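Side-chain contacts in prolyl oligopeptidase (Galerina marginata, PDB 5N4B), which cleaves peptide bonds after proline and macrocyclises peptide precursors in the biosynthesis of amanitin toxins: residues 218-221 with 222-225; 663-666 with 667-671; 701-704 with 705-709. The protein carries 1 engineered substitution. All coordinates share one frame; numbering follows the deposited sequence. Where two conformers were deposited one is given.

Contact 1 (218-221 with 222-225); sequences QRYP and ARER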
ATOM      1  N   GLN A 218      16.700  -6.425  -6.622  1.00 12.67           N
ATOM      2  CA  GLN A 218      16.511  -5.840  -7.942  1.00 12.59           C
ATOM      3  C   GLN A 218      17.153  -4.462  -7.989  1.00 13.64           C
ATOM      4  O   GLN A 218      16.943  -3.625  -7.102  1.00 15.41           O
ATOM      5  CB  GLN A 218      15.047  -5.735  -8.298  1.00 11.68           C
ATOM      6  CG  GLN A 218      14.848  -5.093  -9.680  1.00 12.91           C
ATOM      7  CD  GLN A 218      13.436  -5.256 -10.128  1.00 14.40           C
ATOM      8  OE1 GLN A 218      13.158  -6.044 -11.018  1.00 14.43           O
ATOM      9  NE2 GLN A 218      12.504  -4.574  -9.470  1.00 15.10           N
ATOM     10  N   ARG A 219      17.916  -4.217  -9.028  1.00 14.37           N
ATOM     11  CA  ARG A 219      18.443  -2.883  -9.212  1.00 17.70           C
ATOM     12  C   ARG A 219      18.318  -2.417 -10.655  1.00 17.23           C
ATOM     13  O   ARG A 219      17.978  -3.165 -11.570  1.00 19.11           O
ATOM     14  CB  ARG A 219      19.872  -2.752  -8.774  1.00 20.87           C
ATOM     15  CG  ARG A 219      20.720  -3.709  -9.556  1.00 20.10           C
ATOM     16  CD  ARG A 219      22.125  -3.244  -9.641  1.00 25.35           C
ATOM     17  NE  ARG A 219      22.293  -1.986 -10.368  1.00 23.84           N
ATOM     18  CZ  ARG A 219      23.475  -1.440 -10.571  1.00 26.96           C
ATOM     19  NH1 ARG A 219      24.568  -2.043 -10.104  1.00 29.47           N
ATOM     20  NH2 ARG A 219      23.536  -0.306 -11.233  1.00 22.00           N
ATOM     21  N   TYR A 220      18.559  -1.159 -10.819  1.00 16.25           N
ATOM     22  CA  TYR A 220      18.442  -0.465 -12.084  1.00 17.25           C
ATOM     23  C   TYR A 220      19.782   0.067 -12.548  1.00 18.11           C
ATOM     24  O   TYR A 220      20.727   0.124 -11.756  1.00 19.74           O
ATOM     25  CB  TYR A 220      17.422   0.647 -11.951  1.00 18.69           C
ATOM     26  CG  TYR A 220      16.028   0.078 -11.915  1.00 16.32           C
ATOM     27  CD1 TYR A 220      15.318  -0.126 -13.096  1.00 17.99           C
ATOM     28  CD2 TYR A 220      15.454  -0.351 -10.729  1.00 15.18           C
ATOM     29  CE1 TYR A 220      14.044  -0.656 -13.094  1.00 17.18           C
ATOM     30  CE2 TYR A 220      14.182  -0.902 -10.734  1.00 16.19           C
ATOM     31  CZ  TYR A 220      13.501  -1.046 -11.913  1.00 16.51           C
ATOM     32  OH  TYR A 220      12.221  -1.614 -11.871  1.00 17.14           O
ATOM     33  N   PRO A 221      19.904   0.477 -13.810  1.00 19.50           N
ATOM     34  CA  PRO A 221      21.173   1.030 -14.267  1.00 21.97           C
ATOM     35  C   PRO A 221      21.520   2.278 -13.492  1.00 22.32           C
ATOM     36  O   PRO A 221      20.635   3.077 -13.149  1.00 23.52           O
ATOM     37  CB  PRO A 221      20.912   1.342 -15.740  1.00 24.28           C
ATOM     38  CG  PRO A 221      19.819   0.348 -16.139  1.00 23.50           C
ATOM     39  CD  PRO A 221      18.952   0.256 -14.911  1.00 19.97           C
ATOM     40  N   ALA A 222      22.822   2.434 -13.226  1.00 24.77           N
ATOM     41  CA  ALA A 222      23.297   3.663 -12.601  1.00 23.57           C
ATOM     42  C   ALA A 222      23.057   4.801 -13.570  1.00 28.59           C
ATOM     43  O   ALA A 222      23.132   4.616 -14.783  1.00 32.84           O
ATOM     44  CB  ALA A 222      24.790   3.547 -12.275  1.00 28.17           C
ATOM     45  N   ARG A 223      22.692   5.955 -13.030  1.00 29.23           N
ATOM     46  CA  ARG A 223      22.439   7.126 -13.847  1.00 39.37           C
ATOM     47  C   ARG A 223      23.167   8.296 -13.207  1.00 33.91           C
ATOM     48  O   ARG A 223      23.017   8.547 -12.004  1.00 32.54           O
ATOM     49  CB  ARG A 223      20.919   7.381 -13.951  1.00 46.93           C
ATOM     50  CG  ARG A 223      20.187   6.233 -14.708  1.00 57.18           C
ATOM     51  CD  ARG A 223      18.677   6.456 -14.853  1.00 65.50           C
ATOM     52  NE  ARG A 223      17.937   5.326 -15.444  1.00 72.86           N
ATOM     53  CZ  ARG A 223      17.414   4.299 -14.761  1.00 70.81           C
ATOM     54  NH1 ARG A 223      17.579   4.224 -13.444  1.00 62.11           N
ATOM     55  NH2 ARG A 223      16.725   3.335 -15.398  1.00 58.99           N
ATOM     56  N   GLU A 224      23.941   9.016 -14.016  1.00 29.40           N
ATOM     57  CA  GLU A 224      24.466  10.285 -13.543  1.00 28.96           C
ATOM     58  C   GLU A 224      23.331  11.313 -13.471  1.00 33.08           C
ATOM     59  O   GLU A 224      22.251  11.122 -14.047  1.00 33.50           O
ATOM     60  CB  GLU A 224      25.563  10.781 -14.485  1.00 37.56           C
ATOM     61  CG  GLU A 224      26.768   9.817 -14.606  1.00 36.90           C
ATOM     62  CD  GLU A 224      27.670   9.821 -13.363  1.00 47.51           C
ATOM     63  OE1 GLU A 224      27.889  10.899 -12.752  1.00 44.39           O
ATOM     64  OE2 GLU A 224      28.169   8.733 -12.997  1.00 48.45           O
ATOM     65  N   ARG A 225      23.595  12.416 -12.778  1.00 31.59           N
ATOM     66  CA  ARG A 225      22.559  13.408 -12.458  1.00 31.47           C
ATOM     67  C   ARG A 225      21.776  13.901 -13.681  1.00 30.46           C
ATOM     68  O   ARG A 225      20.548  14.041 -13.622  1.00 34.23           O
ATOM     69  CB  ARG A 225      23.220  14.577 -11.729  1.00 38.05           C
ATOM     70  CG  ARG A 225      22.408  15.872 -11.653  1.00 47.88           C
ATOM     71  CD  ARG A 225      21.159  15.809 -10.795  1.00 53.98           C
ATOM     72  NE  ARG A 225      20.459  17.100 -10.871  1.00 61.79           N
ATOM     73  CZ  ARG A 225      19.617  17.449 -11.848  1.00 64.46           C
ATOM     74  NH1 ARG A 225      19.314  16.591 -12.820  1.00 63.02           N
ATOM     75  NH2 ARG A 225      19.057  18.659 -11.848  1.00 64.48           N
TER

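Contact 2 (663-666 with 667-671); sequences GRVV and PMHSF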
ATOM      1  N   GLY A 663       6.892  10.191  -7.298  1.00 16.75           N
ATOM      2  CA  GLY A 663       7.301   9.523  -8.522  1.00 16.99           C
ATOM      3  C   GLY A 663       6.399   8.395  -8.934  1.00 17.05           C
ATOM      4  O   GLY A 663       6.547   7.844 -10.028  1.00 20.05           O
ATOM      5  N   ARG A 664       5.505   8.010  -8.051  1.00 15.47           N
ATOM      6  CA  ARG A 664       4.511   6.990  -8.364  1.00 15.52           C
ATOM      7  C   ARG A 664       3.434   7.609  -9.236  1.00 14.21           C
ATOM      8  O   ARG A 664       3.209   7.159 -10.367  1.00 16.03           O
ATOM      9  CB  ARG A 664       3.924   6.453  -7.070  1.00 18.13           C
ATOM     10  CG  ARG A 664       2.852   5.343  -7.251  1.00 26.35           C
ATOM     11  CD  ARG A 664       2.125   5.078  -5.900  1.00 24.84           C
ATOM     12  NE  ARG A 664       1.068   4.063  -5.978  1.00 41.69           N
ATOM     13  CZ  ARG A 664       0.267   3.744  -4.955  1.00 39.59           C
ATOM     14  NH1 ARG A 664       0.386   4.385  -3.789  1.00 35.83           N
ATOM     15  NH2 ARG A 664      -0.669   2.804  -5.093  1.00 40.31           N
ATOM     16  N   VAL A 665       2.781   8.663  -8.724  1.00 12.98           N
ATOM     17  CA  VAL A 665       1.823   9.448  -9.489  1.00 12.07           C
ATOM     18  C   VAL A 665       2.382  10.853  -9.537  1.00 10.93           C
ATOM     19  O   VAL A 665       2.336  11.596  -8.547  1.00 12.42           O
ATOM     20  CB  VAL A 665       0.429   9.439  -8.869  1.00 11.04           C
ATOM     21  CG1 VAL A 665      -0.461  10.270  -9.741  1.00 13.54           C
ATOM     22  CG2 VAL A 665      -0.115   8.032  -8.667  1.00 13.97           C
ATOM     23  N   VAL A 666       2.873  11.256 -10.695  1.00 12.39           N
ATOM     24  CA  VAL A 666       3.427  12.602 -10.773  1.00 11.25           C
ATOM     25  C   VAL A 666       2.337  13.654 -10.533  1.00 11.03           C
ATOM     26  O   VAL A 666       1.177  13.467 -10.954  1.00 12.01           O
ATOM     27  CB  VAL A 666       4.156  12.841 -12.116  1.00 14.18           C
ATOM     28  CG1 VAL A 666       5.462  12.053 -12.177  1.00 15.48           C
ATOM     29  CG2 VAL A 666       3.277  12.502 -13.286  1.00 17.27           C
ATOM     30  N   PRO A 667       2.663  14.754  -9.857  1.00 11.58           N
ATOM     31  CA  PRO A 667       1.641  15.714  -9.432  1.00 11.00           C
ATOM     32  C   PRO A 667       1.005  16.500 -10.561  1.00 12.27           C
ATOM     33  O   PRO A 667      -0.041  17.123 -10.328  1.00 11.50           O
ATOM     34  CB  PRO A 667       2.390  16.618  -8.453  1.00 15.11           C
ATOM     35  CG  PRO A 667       3.826  16.442  -8.833  1.00 15.82           C
ATOM     36  CD  PRO A 667       3.962  15.055  -9.289  1.00 13.03           C
ATOM     37  N   MET A 668       1.557  16.470 -11.781  1.00 11.86           N
ATOM     38  CA  MET A 668       0.907  17.141 -12.905  1.00 12.30           C
ATOM     39  C   MET A 668      -0.523  16.681 -13.095  1.00 10.43           C
ATOM     40  O   MET A 668      -1.337  17.458 -13.553  1.00 13.48           O
ATOM     41  CB  MET A 668       1.714  16.941 -14.189  1.00 13.01           C
ATOM     42  CG  MET A 668       1.642  15.581 -14.800  1.00 15.84           C
ATOM     43  SD  MET A 668       0.255  15.432 -15.950  1.00 16.61           S
ATOM     44  CE  MET A 668       0.267  13.686 -16.323  1.00 21.20           C
ATOM     45  N   HIS A 669      -0.856  15.449 -12.705  1.00 10.67           N
ATOM     46  CA  HIS A 669      -2.219  14.963 -12.822  1.00 11.39           C
ATOM     47  C   HIS A 669      -3.166  15.892 -12.061  1.00 11.00           C
ATOM     48  O   HIS A 669      -4.145  16.412 -12.607  1.00 11.70           O
ATOM     49  CB  HIS A 669      -2.283  13.557 -12.230  1.00 11.90           C
ATOM     50  CG  HIS A 669      -1.773  12.496 -13.127  1.00 11.30           C
ATOM     51  ND1 HIS A 669      -2.479  12.029 -14.223  1.00 11.93           N
ATOM     52  CD2 HIS A 669      -0.615  11.795 -13.092  1.00 11.53           C
ATOM     53  CE1 HIS A 669      -1.776  11.089 -14.817  1.00 13.24           C
ATOM     54  NE2 HIS A 669      -0.638  10.926 -14.154  1.00 11.91           N
ATOM     55  N   SER A 670      -2.917  16.046 -10.763  1.00 11.41           N
ATOM     56  CA  SER A 670      -3.697  16.939  -9.937  1.00  9.37           C
ATOM     57  C   SER A 670      -3.591  18.395 -10.387  1.00  9.67           C
ATOM     58  O   SER A 670      -4.568  19.147 -10.301  1.00 11.14           O
ATOM     59  CB  SER A 670      -3.213  16.879  -8.505  1.00 10.47           C
ATOM     60  OG  SER A 670      -3.606  15.669  -7.900  1.00 12.47           O
ATOM     61  N   PHE A 671      -2.403  18.838 -10.813  1.00 10.80           N
ATOM     62  CA  PHE A 671      -2.260  20.231 -11.266  1.00 10.43           C
ATOM     63  C   PHE A 671      -3.173  20.522 -12.467  1.00 11.15           C
ATOM     64  O   PHE A 671      -3.869  21.554 -12.503  1.00 11.88           O
ATOM     65  CB  PHE A 671      -0.814  20.551 -11.644  1.00 10.48           C
ATOM     66  CG  PHE A 671       0.172  20.502 -10.548  1.00 11.84           C
ATOM     67  CD1 PHE A 671      -0.200  20.405  -9.210  1.00 12.86           C
ATOM     68  CD2 PHE A 671       1.541  20.546 -10.863  1.00 14.83           C
ATOM     69  CE1 PHE A 671       0.793  20.362  -8.214  1.00 12.57           C
ATOM     70  CE2 PHE A 671       2.495  20.505  -9.882  1.00 15.73           C
ATOM     71  CZ  PHE A 671       2.116  20.405  -8.557  1.00 14.54           C
TER

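Contact 3 (701-704 with 705-709); sequences MGKP and TDKNV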
ATOM      1  N   MET A 701       9.720   6.905   1.287  1.00 16.55           N
ATOM      2  CA  MET A 701       9.790   7.633   2.538  1.00 15.58           C
ATOM      3  C   MET A 701       8.430   8.194   2.888  1.00 13.63           C
ATOM      4  O   MET A 701       7.645   8.593   2.015  1.00 18.88           O
ATOM      5  CB  MET A 701      10.783   8.792   2.417  1.00 14.02           C
ATOM      6  CG  MET A 701      12.203   8.322   2.281  1.00 16.46           C
ATOM      7  SD  MET A 701      13.403   9.658   2.181  1.00 18.03           S
ATOM      8  CE  MET A 701      13.351  10.352   3.837  1.00 18.39           C
ATOM      9  N   GLY A 702       8.203   8.289   4.177  1.00 15.91           N
ATOM     10  CA  GLY A 702       7.054   8.972   4.717  1.00 14.53           C
ATOM     11  C   GLY A 702       7.404  10.341   5.289  1.00 15.66           C
ATOM     12  O   GLY A 702       8.553  10.728   5.422  1.00 18.37           O
ATOM     13  N   LYS A 703       6.360  11.058   5.637  1.00 17.00           N
ATOM     14  CA  LYS A 703       6.511  12.355   6.278  1.00 17.33           C
ATOM     15  C   LYS A 703       6.745  12.195   7.769  1.00 14.94           C
ATOM     16  O   LYS A 703       6.360  11.175   8.353  1.00 16.76           O
ATOM     17  CB  LYS A 703       5.220  13.146   6.102  1.00 20.72           C
ATOM     18  CG  LYS A 703       4.843  13.450   4.671  1.00 23.22           C
ATOM     19  CD  LYS A 703       3.688  14.362   4.611  1.00 23.30           C
ATOM     20  CE  LYS A 703       3.300  14.560   3.160  1.00 28.42           C
ATOM     21  NZ  LYS A 703       2.589  15.843   2.940  1.00 31.13           N
ATOM     22  N   PRO A 704       7.272  13.224   8.431  1.00 14.21           N
ATOM     23  CA  PRO A 704       7.343  13.178   9.897  1.00 13.77           C
ATOM     24  C   PRO A 704       5.942  13.129  10.500  1.00 12.10           C
ATOM     25  O   PRO A 704       4.984  13.656   9.939  1.00 12.35           O
ATOM     26  CB  PRO A 704       8.071  14.464  10.276  1.00 18.06           C
ATOM     27  CG  PRO A 704       8.721  14.972   8.966  1.00 25.21           C
ATOM     28  CD  PRO A 704       7.854  14.453   7.863  1.00 15.56           C
ATOM     29  N   THR A 705       5.850  12.531  11.680  1.00 11.92           N
ATOM     30  CA  THR A 705       4.552  12.378  12.342  1.00 11.75           C
ATOM     31  C   THR A 705       3.859  13.722  12.551  1.00 12.83           C
ATOM     32  O   THR A 705       2.654  13.840  12.355  1.00 11.97           O
ATOM     33  CB  THR A 705       4.748  11.687  13.678  1.00 16.50           C
ATOM     34  OG1 THR A 705       5.360  10.423  13.435  1.00 20.90           O
ATOM     35  CG2 THR A 705       3.404  11.437  14.342  1.00 17.97           C
ATOM     36  N   ASP A 706       4.599  14.739  12.969  1.00 12.25           N
ATOM     37  CA  ASP A 706       3.965  16.019  13.244  1.00  9.58           C
ATOM     38  C   ASP A 706       3.311  16.608  11.999  1.00 10.44           C
ATOM     39  O   ASP A 706       2.216  17.191  12.069  1.00 11.94           O
ATOM     40  CB  ASP A 706       4.898  16.981  13.990  1.00 11.58           C
ATOM     41  CG  ASP A 706       6.231  17.292  13.285  1.00 15.42           C
ATOM     42  OD1 ASP A 706       6.436  16.993  12.076  1.00 15.08           O
ATOM     43  OD2 ASP A 706       7.119  17.913  13.987  1.00 15.19           O
ATOM     44  N   LYS A 707       3.955  16.456  10.851  1.00 11.02           N
ATOM     45  CA  LYS A 707       3.358  16.919   9.601  0.61 12.64           C
ATOM     46  C   LYS A 707       2.145  16.080   9.214  1.00 11.69           C
ATOM     47  O   LYS A 707       1.144  16.626   8.704  1.00 13.04           O
ATOM     48  CB  LYS A 707       4.416  16.937   8.497  0.61 13.57           C
ATOM     49  CG  LYS A 707       3.943  17.512   7.185  0.61 16.17           C
ATOM     50  CD  LYS A 707       3.438  18.922   7.300  0.61 17.93           C
ATOM     51  CE  LYS A 707       3.105  19.577   5.943  0.61 19.60           C
ATOM     52  NZ  LYS A 707       4.271  19.980   5.081  0.61 21.87           N
ATOM     53  N   ASN A 708       2.207  14.759   9.398  1.00 10.73           N
ATOM     54  CA  ASN A 708       1.053  13.898   9.135  1.00 11.17           C
ATOM     55  C   ASN A 708      -0.143  14.340   9.973  1.00 10.81           C
ATOM     56  O   ASN A 708      -1.273  14.429   9.479  1.00 11.24           O
ATOM     57  CB  ASN A 708       1.410  12.436   9.365  1.00 11.34           C
ATOM     58  CG  ASN A 708       2.172  11.837   8.193  1.00 23.51           C
ATOM     59  OD1 ASN A 708       2.052  12.301   7.063  1.00 27.03           O
ATOM     60  ND2 ASN A 708       2.944  10.790   8.461  1.00 29.77           N
ATOM     61  N   VAL A 709       0.083  14.681  11.252  1.00 10.50           N
ATOM     62  CA  VAL A 709      -1.025  15.132  12.112  1.00 10.62           C
ATOM     63  C   VAL A 709      -1.595  16.441  11.612  1.00 11.68           C
ATOM     64  O   VAL A 709      -2.831  16.618  11.539  1.00 11.38           O
ATOM     65  CB  VAL A 709      -0.541  15.223  13.570  1.00 12.05           C
ATOM     66  CG1 VAL A 709      -1.563  15.997  14.416  1.00 14.48           C
ATOM     67  CG2 VAL A 709      -0.280  13.820  14.138  1.00 13.41           C
TER
HETATM   68  O   HOH W   1       3.914   9.608   5.956  1.00 37.43           O

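Contact 1 (218-221 with 222-225)
R223 folds back along the chain so that its guanidinium group lies over the P221 carbonyl and beside the Y220 side chain. No hydrogen bond joins 218-221 to 222-225; they meet by close approach. P221 O sits over one face of the guanidinium, 3.3 Å from R223 NH1, and the angle is too poor for a hydrogen bond. The side chains of P221 and R223 run side by side in the same direction, with P221 CD 3.8 Å from R223 NH2, while Y220 CB comes within 3.9 Å of R223 NH1. R223 reaches this position by an extended chain from CG to NE that starts with CG opposite the carbonyl carbon (chi1 -65°).

Within the two segments the side-chain hydrogen bonds come from R219. Its chain turns at chi3 (-64°) and holds a carbonyl oxygen side-on: R219 NE and R219 NH2 both donate to Y220 O, over 3.0 and 2.9 Å. The oxygen lies in the guanidinium plane, whereas both nitrogens approach it from one face of its carbonyl plane. R219 NH2 is also 3.5 Å from A222 N, a pair of donors with no bond between them.

Beyond the two segments, R219 and A222 lie on W200, and Y220 rests on I262. Here strand 214-219 leaves an antiparallel sheet of the beta-propeller, the Y220 side chain about 8 Å from that of the catalytic H699.

Two bonds to one oxygen fix the plane of the R219 guanidinium and probably polarise the Y220 carbonyl; R223, by contrast, offers P221 a charged face without a directional bond.

Contact 2 (663-666 with 667-671)
With CG1 of V665 opposite its backbone N (chi1 -180°) and CG of H669 opposite its carbonyl carbon (chi1 -79°), the valine methyl and the imidazole meet at the start of helix 668-680. V665 CG1 lies 3.7 Å from H669 CD2, the two side chains crossing at about a right angle. V666 adds its CG2 methyl, 3.8 Å from M668 CG, and M668, bent at chi2, curls back until its CE methyl stands 3.6 Å above the plane of the H669 ring, over the centre.

The ring edge turns to the backbone: V666 O lies near the imidazole plane, 3.3 Å from H669 CD2. The same oxygen accepts a weak bond from H669 N (3.3 Å, 166°), and F671 N bonds to P667 O in the first helical turn. Across the ring, H669 ND1 takes the N-H of D607, which fixes the rotation of the imidazole, while F614 touches both V666 and M668.

V665 N donates to OD1 of the catalytic D662, and its side chain is about 4 Å from that of A578, the engineered replacement of the nucleophile: this is the acid-bearing loop after strand 653-659 of the alpha/beta-hydrolase fold, passing into its following helix.

Contact 3 (701-704 with 705-709)
K703 and N708 meet where the chain enters helix 705-722: the amide oxygen N708 OD1 lies alongside the lysine's methylene chain, 3.4 Å from K703 CB and 3.6 Å from K703 CD. Extended beyond CG, the K703 chain also passes K707, with K703 CD 4.1 Å from K707 CG. On the other branch of the amide, N708 ND2 donates to a water at 2.9 Å that also accepts from K703 N, bridging side chain and backbone.

The next layer is the first helical turn. N708 N donates to P704 O at 3.0 Å, nearly straight at 166°, and N708 CG, opposite its carbonyl carbon (chi1 -79°), turns the amide toward K703. D706 CG, placed between backbone N and carbonyl carbon (chi1 57°), brings OD1 to 3.5 Å from P704 CB and into a weak bond with K707 N.

Further out, K703 NZ forms salt bridges with D693 and D711 and a hydrogen bond with N659. S106 takes the T705 N-H. P704, at the N-cap position, ends the loop that follows the catalytic H699 and leads into helix 705-722, the last helix of the alpha/beta-hydrolase domain.

In the fold
The three contacts come in series along the chain, none nested in or crossing another, and each joins adjoining segments. Contact 1 lies in the beta-propeller, where strand 214-219 runs out into the loop before strand 236-241. Contacts 2 and 3 belong to the alpha/beta-hydrolase domain: contact 2 leads from the loop after strand 653-659 into helix 668-680, and contact 3 from the loop after strand 688-693 into helix 705-722. These two strands are neighbours in the eight-stranded sheet. Between centres, contacts 2 and 3 are about 20 Å apart, contacts 1 and 2 about 22 Å, and contacts 1 and 3 about 28 Å. D662 directly precedes 663-666, and H699 lies two residues before 701-704.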